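Local structure of putative trimethylamine methyltransferase (Rhizobium meliloti, 4YYC) at residues I276-G279 / A280-V284; A375-L378 / N379-L383. The protein probably acts as a methyltransferase of the trimethylamine methyltransferase family, although its own substrate remains unidentified. All blocks are in the same frame, centred on the assembly; numbering follows the deposited sequence.

Contact 1 of 2, residues I276-G279 / A280-V284; sequences ILSG and AMSPV
Ile276 and Ser282 make the tightest side-chain contact of this turn: Ile276 CG2 lies 3.1 Å from Ser282 OG and 3.5 Å from Ser282 CB. Ser282 OG comes this close because chi1 of 74° sets it between the backbone N and the carbonyl carbon, turned back over the strand end, where it also lies 3.3 Å from Ser278 CA. The hydroxyl is hydrogen-bonded to Thr289 of helix 286-307, so it is satisfied despite its apolar neighbour.

The backbone is equally compact. Leu277 O takes two N-H groups, from Ala280 N and Met281 N, each at 2.9 Å. In return Gly279 N reaches Ser282 O at 2.8 Å, but bent, with an N-H...O angle of 138° and the donor above the carbonyl plane. Gly279 has a positive phi at which a CB would jam against the carbonyl oxygen of Ser278.

The packing is looser where Leu277 and Met281, a selenomethionine, run side by side in the same direction, both partly exposed, with Leu277 CB 3.8 Å from Met281 SE. Close to the selenium, the buried Leu277 N has no partner in the model. At another edge of the turn, a water bridges Ser278 OG and Val284 O, donating to Val284 O at 3.3 Å; Ser278 OG is also hydrogen-bonded to Thr289, the residue that holds Ser282 OG.

Ser278 and Gly279 occupy the corners of a type II beta turn, closed by the Ala280 N to Leu277 O bond, that carries the chain from strand 269-277 towards helix 286-307, a beta-to-alpha connection consistent with the TIM barrel of this family.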
loop_
_atom_site.group_PDB
_atom_site.type_symbol
_atom_site.label_atom_id
_atom_site.label_comp_id
_atom_site.label_asym_id
_atom_site.label_seq_id
_atom_site.Cartn_x
_atom_site.Cartn_y
_atom_site.Cartn_z
ATOM N N ILE A 276 17.870 -11.847 -3.229
ATOM C CA ILE A 276 18.215 -11.681 -1.842
ATOM C C ILE A 276 17.057 -11.897 -0.886
ATOM O O ILE A 276 15.959 -11.381 -1.097
ATOM C CB ILE A 276 18.832 -10.318 -1.632
ATOM C CG1 ILE A 276 20.278 -10.375 -2.173
ATOM C CG2 ILE A 276 18.845 -9.844 -0.194
ATOM C CD1 ILE A 276 20.831 -9.002 -2.312
ATOM N N LEU A 277 17.320 -12.729 0.124
ATOM C CA LEU A 277 16.555 -12.743 1.347
ATOM C C LEU A 277 17.466 -12.133 2.412
ATOM O O LEU A 277 18.510 -12.720 2.764
ATOM C CB LEU A 277 16.181 -14.164 1.724
ATOM C CG LEU A 277 15.319 -14.888 0.675
ATOM C CD1 LEU A 277 15.057 -16.296 1.183
ATOM C CD2 LEU A 277 14.020 -14.125 0.456
ATOM N N SER A 278 17.085 -10.985 2.947
ATOM C CA SER A 278 17.939 -10.277 3.899
ATOM C C SER A 278 18.103 -11.117 5.149
ATOM O O SER A 278 17.126 -11.681 5.650
ATOM C CB SER A 278 17.369 -8.916 4.254
ATOM O OG SER A 278 17.491 -8.024 3.176
ATOM N N GLY A 279 19.341 -11.213 5.651
ATOM C CA GLY A 279 19.654 -12.149 6.731
ATOM C C GLY A 279 20.212 -13.479 6.262
ATOM O O GLY A 279 20.812 -14.231 7.041
ATOM N N ALA A 280 19.993 -13.827 5.005
ATOM C CA ALA A 280 20.496 -15.092 4.473
ATOM C C ALA A 280 21.477 -14.821 3.345
ATOM O O ALA A 280 22.657 -15.193 3.458
ATOM C CB ALA A 280 19.346 -15.969 4.020
HETATM N N MSE A 281 21.035 -14.143 2.288
HETATM C CA MSE A 281 21.899 -13.863 1.127
HETATM C C MSE A 281 22.430 -12.447 1.130
HETATM O O MSE A 281 23.157 -12.074 0.218
HETATM C CB MSE A 281 21.160 -14.084 -0.194
HETATM C CG MSE A 281 20.922 -15.562 -0.466
HETATM SE SE MSE A 281 19.130 -16.048 0.191
HETATM C CE MSE A 281 18.269 -16.260 -1.569
ATOM N N SER A 282 22.071 -11.663 2.140
ATOM C CA SER A 282 22.624 -10.333 2.366
ATOM C C SER A 282 22.531 -10.065 3.874
ATOM O O SER A 282 21.885 -10.838 4.600
ATOM C CB SER A 282 21.822 -9.278 1.622
ATOM O OG SER A 282 20.579 -9.054 2.264
ATOM N N PRO A 283 23.158 -8.973 4.355
ATOM C CA PRO A 283 23.009 -8.633 5.761
ATOM C C PRO A 283 21.552 -8.437 6.144
ATOM O O PRO A 283 20.708 -8.123 5.285
ATOM C CB PRO A 283 23.769 -7.325 5.903
ATOM C CG PRO A 283 24.726 -7.334 4.742
ATOM C CD PRO A 283 24.001 -7.993 3.637
ATOM N N VAL A 284 21.271 -8.601 7.428
ATOM C CA VAL A 284 19.899 -8.517 7.908
ATOM C C VAL A 284 19.385 -7.067 7.866
ATOM O O VAL A 284 18.166 -6.821 7.827
ATOM C CB VAL A 284 19.779 -9.118 9.321
ATOM C CG1 VAL A 284 20.346 -8.182 10.369
ATOM C CG2 VAL A 284 18.343 -9.529 9.590
HETATM O O HOH W 1 16.895 -5.677 5.055
#

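Contact 2 of 2, residues A375-L378 / N379-L383; sequences ANTL and NMTLL
Thr377 O is gripped twice by Thr381, by OG1 at 2.7 Å and by the backbone N at 2.9 Å. The two donors reach it differently: the amide stands 18° from the carbonyl plane, whereas the hydroxyl comes from above the plane, 43° out of it. With chi1 at -61°, Thr381 OG1 lies opposite its own carbonyl carbon and beside its backbone N, which points it back at the residue one turn earlier. Thr381 OG1 also accepts from Gly358 N, so the hydroxyl donates to one backbone group and accepts from another. A valine in place of Thr381 would probably leave Gly358 N without its acceptor and Thr377 O with one donor fewer.

Beside this grip, Met380, a selenomethionine, bends at chi2 and chi3, bringing its methyl back along the helix. Met380 CE lies 3.7 Å from Thr377 O and 4.1 Å from Thr377 CG2, the two side chains running side by side. Thr377 OG1 in turn bonds to Glu373 O, one turn earlier.

The rest is ordinary alpha-helical bonding of uneven strength. Asn379 N to Ala375 O is short, 2.9 Å, and nearly straight; Met380 N to Asn376 O is weak at 3.4 Å; Leu382 N to Leu378 O measures 3.1 Å. Asn379 ND2 has its strongest polar partner in Asn376 OD1 of the second subunit, and the reciprocal bond is made too, with Ala375 and Asn379 each packing on their own counterparts.

Helix 368-383 is therefore an interface helix: Leu378 and Asn379 meet helix 404-420, Met380 and Leu383 meet helix 334-350, and the second subunit packs on Ala375, Asn376, Asn379 and Leu383.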
loop_
_atom_site.group_PDB
_atom_site.type_symbol
_atom_site.label_atom_id
_atom_site.label_comp_id
_atom_site.label_asym_id
_atom_site.label_seq_id
_atom_site.Cartn_x
_atom_site.Cartn_y
_atom_site.Cartn_z
ATOM N N ALA A 375 -0.191 -6.096 -1.729
ATOM C CA ALA A 375 -0.521 -4.707 -1.754
ATOM C C ALA A 375 0.636 -3.847 -1.182
ATOM O O ALA A 375 0.975 -2.785 -1.734
ATOM C CB ALA A 375 -1.763 -4.450 -0.943
ATOM N N ASN A 376 1.259 -4.301 -0.113
ATOM C CA ASN A 376 2.354 -3.566 0.480
ATOM C C ASN A 376 3.485 -3.494 -0.544
ATOM O O ASN A 376 4.089 -2.432 -0.739
ATOM C CB ASN A 376 2.811 -4.180 1.779
ATOM C CG ASN A 376 1.787 -4.023 2.889
ATOM O OD1 ASN A 376 0.813 -3.243 2.809
ATOM N ND2 ASN A 376 2.026 -4.780 3.968
ATOM N N THR A 377 3.732 -4.599 -1.217
ATOM C CA THR A 377 4.840 -4.621 -2.173
ATOM C C THR A 377 4.487 -3.785 -3.402
ATOM O O THR A 377 5.307 -3.016 -3.902
ATOM C CB THR A 377 5.187 -6.066 -2.595
ATOM O OG1 THR A 377 5.346 -6.922 -1.436
ATOM C CG2 THR A 377 6.465 -6.120 -3.374
ATOM N N LEU A 378 3.248 -3.923 -3.898
ATOM C CA LEU A 378 2.847 -3.229 -5.120
ATOM C C LEU A 378 2.741 -1.711 -4.958
ATOM O O LEU A 378 3.134 -0.931 -5.844
ATOM C CB LEU A 378 1.537 -3.813 -5.657
ATOM C CG LEU A 378 1.058 -3.237 -6.992
ATOM C CD1 LEU A 378 2.043 -3.667 -8.072
ATOM C CD2 LEU A 378 -0.341 -3.796 -7.258
ATOM N N ASN A 379 2.238 -1.258 -3.822
ATOM C CA ASN A 379 2.182 0.185 -3.590
ATOM C C ASN A 379 3.597 0.792 -3.549
ATOM O O ASN A 379 3.824 1.833 -4.126
ATOM C CB ASN A 379 1.329 0.518 -2.341
ATOM C CG ASN A 379 -0.176 0.397 -2.611
ATOM O OD1 ASN A 379 -0.747 1.067 -3.498
ATOM N ND2 ASN A 379 -0.839 -0.433 -1.821
HETATM N N MSE A 380 4.536 0.127 -2.913
HETATM C CA MSE A 380 5.948 0.569 -2.930
HETATM C C MSE A 380 6.450 0.567 -4.347
HETATM O O MSE A 380 7.128 1.485 -4.794
HETATM C CB MSE A 380 6.793 -0.301 -2.004
HETATM C CG MSE A 380 8.290 -0.108 -2.102
HETATM SE SE MSE A 380 9.121 -0.939 -3.648
HETATM C CE MSE A 380 8.860 -2.794 -3.096
ATOM N N THR A 381 6.054 -0.444 -5.124
ATOM C CA THR A 381 6.610 -0.601 -6.474
ATOM C C THR A 381 6.265 0.624 -7.306
ATOM O O THR A 381 7.103 1.201 -8.002
ATOM C CB THR A 381 6.045 -1.877 -7.131
ATOM O OG1 THR A 381 6.423 -3.024 -6.354
ATOM C CG2 THR A 381 6.530 -2.058 -8.532
ATOM N N LEU A 382 5.016 1.072 -7.190
ATOM C CA LEU A 382 4.599 2.243 -7.967
ATOM C C LEU A 382 5.243 3.507 -7.406
ATOM O O LEU A 382 5.761 4.358 -8.163
ATOM C CB LEU A 382 3.092 2.404 -7.920
ATOM C CG LEU A 382 2.561 3.618 -8.710
ATOM C CD1 LEU A 382 2.732 3.381 -10.177
ATOM C CD2 LEU A 382 1.121 3.920 -8.362
ATOM N N LEU A 383 5.192 3.682 -6.101
ATOM C CA LEU A 383 5.641 4.945 -5.514
ATOM C C LEU A 383 7.144 5.122 -5.595
ATOM O O LEU A 383 7.636 6.258 -5.661
ATOM C CB LEU A 383 5.161 5.061 -4.060
ATOM C CG LEU A 383 3.643 5.108 -3.900
ATOM C CD1 LEU A 383 3.328 5.261 -2.446
ATOM C CD2 LEU A 383 3.034 6.234 -4.674
#

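How the contacts relate
Read from the N terminus, the chain first closes contact 1, a tight turn as it leaves strand 269-277, and then enters helix 286-307. It continues through strand 313-322, helix 334-350 and strand 354-355 before reaching contact 2, the last two turns or so of helix 368-383. The contacts therefore lie in series, neither nested nor crossing, and each is local to its own continuous segment. The centres of contact 1 and contact 2 are about 21 Å apart and their nearest atoms about 11 Å, so they do not touch. Contact 1 joins a strand of the central sheet, paired in parallel with strand 313-322, to the helix that follows it; contact 2 belongs to a helix packed among other helices. Both also reach the second subunit.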